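Local structure of oxidoreductase (Ralstonia eutropha, 3HJ9) at the interface of chains A and B. The protein binds flavin mononucleotide and, as a member of the nitroreductase family, probably acts as a flavin-dependent oxidoreductase. Coordinates in Å, arbitrary orientation; residue numbers count along the deposited sequence, not the author numbering. Chains: chain A/B, Oxidoreductase.

Contact 1: the interface of chains A and B. Residues chain A 34-35, 38, 67, 70, 174; chain B 43, 47.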
loop_
_atom_site.group_PDB
_atom_site.type_symbol
_atom_site.label_atom_id
_atom_site.label_comp_id
_atom_site.label_asym_id
_atom_site.label_seq_id
_atom_site.Cartn_x
_atom_site.Cartn_y
_atom_site.Cartn_z
ATOM N N PRO A 34 -9.857 -18.995 -5.122
ATOM C CA PRO A 34 -10.111 -17.710 -5.777
ATOM C C PRO A 34 -10.027 -17.779 -7.335
ATOM O O PRO A 34 -9.292 -18.628 -7.858
ATOM C CB PRO A 34 -9.018 -16.815 -5.181
ATOM C CG PRO A 34 -7.890 -17.734 -4.923
ATOM C CD PRO A 34 -8.507 -19.055 -4.536
ATOM N N ASP A 35 -10.826 -16.943 -8.031
ATOM C CA ASP A 35 -10.801 -16.887 -9.510
ATOM C C ASP A 35 -9.492 -16.225 -9.964
ATOM O O ASP A 35 -8.920 -15.411 -9.274
ATOM C CB ASP A 35 -12.016 -16.139 -10.106
ATOM C CG ASP A 35 -12.183 -16.382 -11.617
ATOM O OD1 ASP A 35 -12.571 -15.460 -12.361
ATOM O OD2 ASP A 35 -11.889 -17.498 -12.072
ATOM N N SER A 38 -11.079 -13.780 -14.830
ATOM C CA SER A 38 -11.998 -12.650 -14.935
ATOM C C SER A 38 -12.117 -11.637 -13.766
ATOM O O SER A 38 -11.627 -11.853 -12.663
ATOM C CB SER A 38 -13.386 -13.178 -15.330
ATOM O OG SER A 38 -14.132 -12.160 -15.965
ATOM N N GLU A 67 -12.043 -14.111 -2.030
ATOM C CA GLU A 67 -11.290 -13.289 -2.976
ATOM C C GLU A 67 -10.642 -12.041 -2.334
ATOM O O GLU A 67 -9.518 -11.709 -2.655
ATOM C CB GLU A 67 -12.146 -12.948 -4.203
ATOM C CG GLU A 67 -12.480 -14.177 -5.045
ATOM C CD GLU A 67 -13.341 -13.882 -6.246
ATOM O OE1 GLU A 67 -13.986 -12.809 -6.284
ATOM O OE2 GLU A 67 -13.361 -14.727 -7.166
ATOM N N TRP A 70 -7.683 -13.290 -0.271
ATOM C CA TRP A 70 -6.625 -13.646 -1.226
ATOM C C TRP A 70 -5.968 -12.383 -1.849
ATOM O O TRP A 70 -4.729 -12.334 -1.995
ATOM C CB TRP A 70 -7.153 -14.584 -2.299
ATOM C CG TRP A 70 -6.093 -14.983 -3.237
ATOM C CD1 TRP A 70 -5.182 -15.979 -3.079
ATOM C CD2 TRP A 70 -5.811 -14.364 -4.479
ATOM N NE1 TRP A 70 -4.327 -16.014 -4.153
ATOM C CE2 TRP A 70 -4.691 -15.026 -5.031
ATOM C CE3 TRP A 70 -6.395 -13.299 -5.181
ATOM C CZ2 TRP A 70 -4.147 -14.677 -6.265
ATOM C CZ3 TRP A 70 -5.857 -12.946 -6.426
ATOM C CH2 TRP A 70 -4.751 -13.644 -6.957
ATOM N N TYR A 174 -9.825 -4.587 -4.893
ATOM C CA TYR A 174 -10.788 -5.699 -4.962
ATOM C C TYR A 174 -12.213 -5.172 -4.676
ATOM O O TYR A 174 -13.146 -5.456 -5.442
ATOM C CB TYR A 174 -10.414 -6.900 -4.064
ATOM C CG TYR A 174 -11.476 -7.920 -4.158
ATOM C CD1 TYR A 174 -11.537 -8.796 -5.247
ATOM C CD2 TYR A 174 -12.524 -7.934 -3.233
ATOM C CE1 TYR A 174 -12.608 -9.700 -5.376
ATOM C CE2 TYR A 174 -13.597 -8.831 -3.360
ATOM C CZ TYR A 174 -13.623 -9.712 -4.413
ATOM O OH TYR A 174 -14.700 -10.562 -4.514
HETATM N N MSE B 43 -7.785 -9.334 -10.870
HETATM C CA MSE B 43 -7.396 -10.656 -10.339
HETATM C C MSE B 43 -6.163 -11.161 -11.078
HETATM O O MSE B 43 -5.263 -11.673 -10.425
HETATM C CB MSE B 43 -8.543 -11.685 -10.351
HETATM C CG MSE B 43 -9.753 -11.278 -9.533
HETATM SE SE MSE B 43 -9.367 -11.066 -7.640
HETATM C CE MSE B 43 -9.463 -12.968 -7.169
ATOM N N TRP B 47 -2.522 -11.973 -9.391
ATOM C CA TRP B 47 -1.853 -13.261 -9.645
ATOM C C TRP B 47 -0.417 -13.078 -10.136
ATOM O O TRP B 47 0.443 -13.871 -9.775
ATOM C CB TRP B 47 -2.624 -14.191 -10.621
ATOM C CG TRP B 47 -3.736 -14.990 -9.972
ATOM C CD1 TRP B 47 -5.071 -14.761 -10.069
ATOM C CD2 TRP B 47 -3.593 -16.130 -9.108
ATOM N NE1 TRP B 47 -5.764 -15.657 -9.300
ATOM C CE2 TRP B 47 -4.888 -16.531 -8.727
ATOM C CE3 TRP B 47 -2.500 -16.836 -8.605
ATOM C CZ2 TRP B 47 -5.126 -17.602 -7.875
ATOM C CZ3 TRP B 47 -2.742 -17.911 -7.763
ATOM C CH2 TRP B 47 -4.042 -18.278 -7.404
#
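Helix 42-48 of chain B brings B:Met43 and B:Trp47, one helical turn apart, against the loop of A:Pro34 and A:Asp35 and against helices 62-73 (A:Glu67, A:Trp70) and 156-177 (A:Tyr174) of chain A. A polar link across the contact joins side chain to backbone: B:Trp47 donates its indole NE1 to A:Asp35 O at 3.2 Å. The bond is nearly straight, 168° at the hydrogen, and the oxygen lies in the plane of the indole, but NE1 stands above the carbonyl plane and misses the lone pairs. Tryptophan suits this place because one edge can donate while its broad face stays available for packing. Over that face, near its centre, comes the six-membered rim of A:Trp70, led by CZ2 and CH2. The two ring planes are tilted by roughly 40°, so the contact is rim on face; its modelled spacing is too tight to be trusted. In A:Trp70, CG lies anti to the backbone N (chi1 -178°), which sends the indole towards the partner, and A:Pro34 CG covers one of its faces near the rim. The same A:Pro34 CG touches B:Trp47 CZ2 at 4.0 Å, a rigid, nonpolar neighbour beside the indole pair.

B:Met43, a selenomethionine, is bent at chi2 and chi3 and curls its terminal methyl into chain A. There CE meets A:Trp70 CE3 at 3.7 Å and A:Glu67 CG at 3.9 Å. SE lies 3.9 Å from A:Tyr174 CD1, the side chains crossing at a slant. A flexible, unbranched chain can follow such an uneven surface. The A:Glu67 carboxylate is turned aside: its OE1 accepts a bond from A:Tyr174 OH at 2.9 Å through the anti lone pair, leaving the aliphatic stem to face the methyl. The patch lies on the face that packs against the second subunit of the deposited assembly, probably the dimer usual in this family, and B:Trp47 lies two residues before B:Arg49 of the FMN-binding pocket.

Contact 2: the interface of chains A and B. Residues chain A 42-43, 46; chain B 70-71, 84, 170, 173-174.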
loop_
_atom_site.group_PDB
_atom_site.type_symbol
_atom_site.label_atom_id
_atom_site.label_comp_id
_atom_site.label_asym_id
_atom_site.label_seq_id
_atom_site.Cartn_x
_atom_site.Cartn_y
_atom_site.Cartn_z
ATOM N N LEU A 42 -7.933 -3.644 -14.072
ATOM C CA LEU A 42 -7.152 -2.869 -13.074
ATOM C C LEU A 42 -7.373 -1.374 -13.234
ATOM O O LEU A 42 -7.618 -0.697 -12.238
ATOM C CB LEU A 42 -5.617 -3.115 -13.218
ATOM C CG LEU A 42 -4.696 -2.251 -12.328
ATOM C CD1 LEU A 42 -4.883 -2.621 -10.880
ATOM C CD2 LEU A 42 -3.241 -2.339 -12.744
HETATM N N MSE A 43 -7.253 -0.880 -14.473
HETATM C CA MSE A 43 -7.445 0.550 -14.774
HETATM C C MSE A 43 -8.818 1.014 -14.272
HETATM O O MSE A 43 -8.896 2.051 -13.615
HETATM C CB MSE A 43 -7.225 0.884 -16.249
HETATM C CG MSE A 43 -5.774 0.648 -16.737
HETATM SE SE MSE A 43 -4.429 1.685 -15.774
HETATM C CE MSE A 43 -4.612 3.435 -16.649
ATOM N N LEU A 46 -8.713 1.326 -10.409
ATOM C CA LEU A 46 -7.980 2.545 -9.986
ATOM C C LEU A 46 -8.881 3.830 -10.063
ATOM O O LEU A 46 -8.820 4.709 -9.180
ATOM C CB LEU A 46 -6.708 2.723 -10.828
ATOM C CG LEU A 46 -5.612 1.688 -10.527
ATOM C CD1 LEU A 46 -4.526 1.676 -11.583
ATOM C CD2 LEU A 46 -5.003 1.917 -9.132
ATOM N N TRP B 70 0.050 7.971 -12.913
ATOM C CA TRP B 70 -1.352 8.146 -12.581
ATOM C C TRP B 70 -1.806 7.013 -11.647
ATOM O O TRP B 70 -2.522 7.262 -10.700
ATOM C CB TRP B 70 -2.233 8.239 -13.850
ATOM C CG TRP B 70 -3.699 8.331 -13.515
ATOM C CD1 TRP B 70 -4.405 9.448 -13.198
ATOM C CD2 TRP B 70 -4.602 7.231 -13.399
ATOM N NE1 TRP B 70 -5.702 9.109 -12.891
ATOM C CE2 TRP B 70 -5.856 7.756 -13.030
ATOM C CE3 TRP B 70 -4.464 5.846 -13.564
ATOM C CZ2 TRP B 70 -6.983 6.948 -12.839
ATOM C CZ3 TRP B 70 -5.578 5.042 -13.392
ATOM C CH2 TRP B 70 -6.833 5.600 -13.013
ATOM N N ALA B 71 -1.390 5.777 -11.922
ATOM C CA ALA B 71 -1.759 4.640 -11.078
ATOM C C ALA B 71 -1.248 4.847 -9.643
ATOM O O ALA B 71 -2.022 4.713 -8.668
ATOM C CB ALA B 71 -1.251 3.337 -11.649
ATOM N N THR B 84 -5.980 8.016 -6.634
ATOM C CA THR B 84 -6.025 6.584 -6.862
ATOM C C THR B 84 -5.655 5.804 -5.578
ATOM O O THR B 84 -6.107 4.663 -5.412
ATOM C CB THR B 84 -5.070 6.146 -8.021
ATOM O OG1 THR B 84 -3.764 6.674 -7.793
ATOM C CG2 THR B 84 -5.581 6.608 -9.439
ATOM N N ASN B 170 -0.185 0.177 -6.136
ATOM C CA ASN B 170 -0.888 0.516 -7.386
ATOM C C ASN B 170 0.118 0.390 -8.564
ATOM O O ASN B 170 -0.208 -0.184 -9.594
ATOM C CB ASN B 170 -1.431 1.930 -7.363
ATOM C CG ASN B 170 -2.661 2.112 -6.503
ATOM O OD1 ASN B 170 -3.243 1.166 -6.037
ATOM N ND2 ASN B 170 -3.095 3.376 -6.354
ATOM N N LEU B 173 0.973 -3.308 -9.408
ATOM C CA LEU B 173 -0.149 -3.865 -10.126
ATOM C C LEU B 173 -0.225 -3.351 -11.578
ATOM O O LEU B 173 -0.502 -4.141 -12.498
ATOM C CB LEU B 173 -1.466 -3.607 -9.371
ATOM C CG LEU B 173 -1.629 -4.370 -8.050
ATOM C CD1 LEU B 173 -2.938 -3.926 -7.278
ATOM C CD2 LEU B 173 -1.609 -5.838 -8.298
ATOM N N TYR B 174 0.031 -2.051 -11.784
ATOM C CA TYR B 174 0.086 -1.503 -13.141
ATOM C C TYR B 174 1.193 -2.209 -13.931
ATOM O O TYR B 174 0.969 -2.606 -15.061
ATOM C CB TYR B 174 0.257 0.031 -13.190
ATOM C CG TYR B 174 0.401 0.510 -14.627
ATOM C CD1 TYR B 174 -0.725 0.786 -15.420
ATOM C CD2 TYR B 174 1.651 0.612 -15.208
ATOM C CE1 TYR B 174 -0.584 1.180 -16.758
ATOM C CE2 TYR B 174 1.806 0.996 -16.512
ATOM C CZ TYR B 174 0.722 1.275 -17.289
ATOM O OH TYR B 174 0.966 1.625 -18.584
#
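B:Ala71 O, whose residue meets A:Leu46 across the interface, is gripped by two side chains of its own nitroreductase-family subunit. B:Thr84 OG1 donates to it at 2.8 Å, and B:Asn170 ND2 at 2.9 Å. The donors arrive from opposite faces of the carbonyl plane, the hydroxyl well above it and the amide tilted by 24°, which ties the end of helix 62-73 to a loop and to the long helix 153-178. The hydroxyl also bonds B:Trp70 O, this time in the carbonyl plane. B:Thr84 holds OG1 between its backbone N and carbonyl carbon (chi1 51°), and this rotation points the hydroxyl at the two carbonyls while CG2 covers one face of the B:Trp70 indole. Threonine thus serves both a polar and an apolar neighbour.

Into the surface so braced goes A:Leu46 from helix 42-48. Its two branches separate: CD1 packs on B:Ala71 CB at 3.7 Å, where a small methyl leaves room for the larger side chain, while CD2 sits squarely above the flat amide of B:Asn170, 3.5 Å from CG. The ND2 bond to B:Ala71 O helps fix the amide's rotation and so presents its face to the leucine. Further back along the side chain, A:Leu46 CB meets the rim of B:Trp70 at CH2, 3.6 Å away, approaching obliquely from the face that B:Thr84 CG2 also covers.

A turn earlier, A:Leu42 lies against the backbone of helix 153-178. Its CD2 reaches B:Tyr174 CA at 3.5 Å, and its CD1 touches B:Leu173 CB at 3.9 Å, the two leucine side chains angled across each other. Branched leucines suit this surface because each can spread two methyls over it. A:Met43, a selenomethionine, lays its SE at the edge of the B:Tyr174 ring, in the ring plane and 3.8 Å from CD1.

The centres of the C-alpha atoms of contact 1 and contact 2 lie about 16 Å apart, on either side of the two-fold relation that exchanges the chains. Both use helix 42-48 of one subunit and helix 62-73 with the long helix ending near residue 178 of the other, with the roles of A and B reversed; Met43, Trp70 and Tyr174 recur in both. Contact 1 shows the side of helix 42-48 carrying Trp47, and contact 2 the side carrying Leu42 and Leu46, so together they describe how this short helix is clasped. The reciprocal exchange fits the dimer typical of flavin-binding nitroreductases.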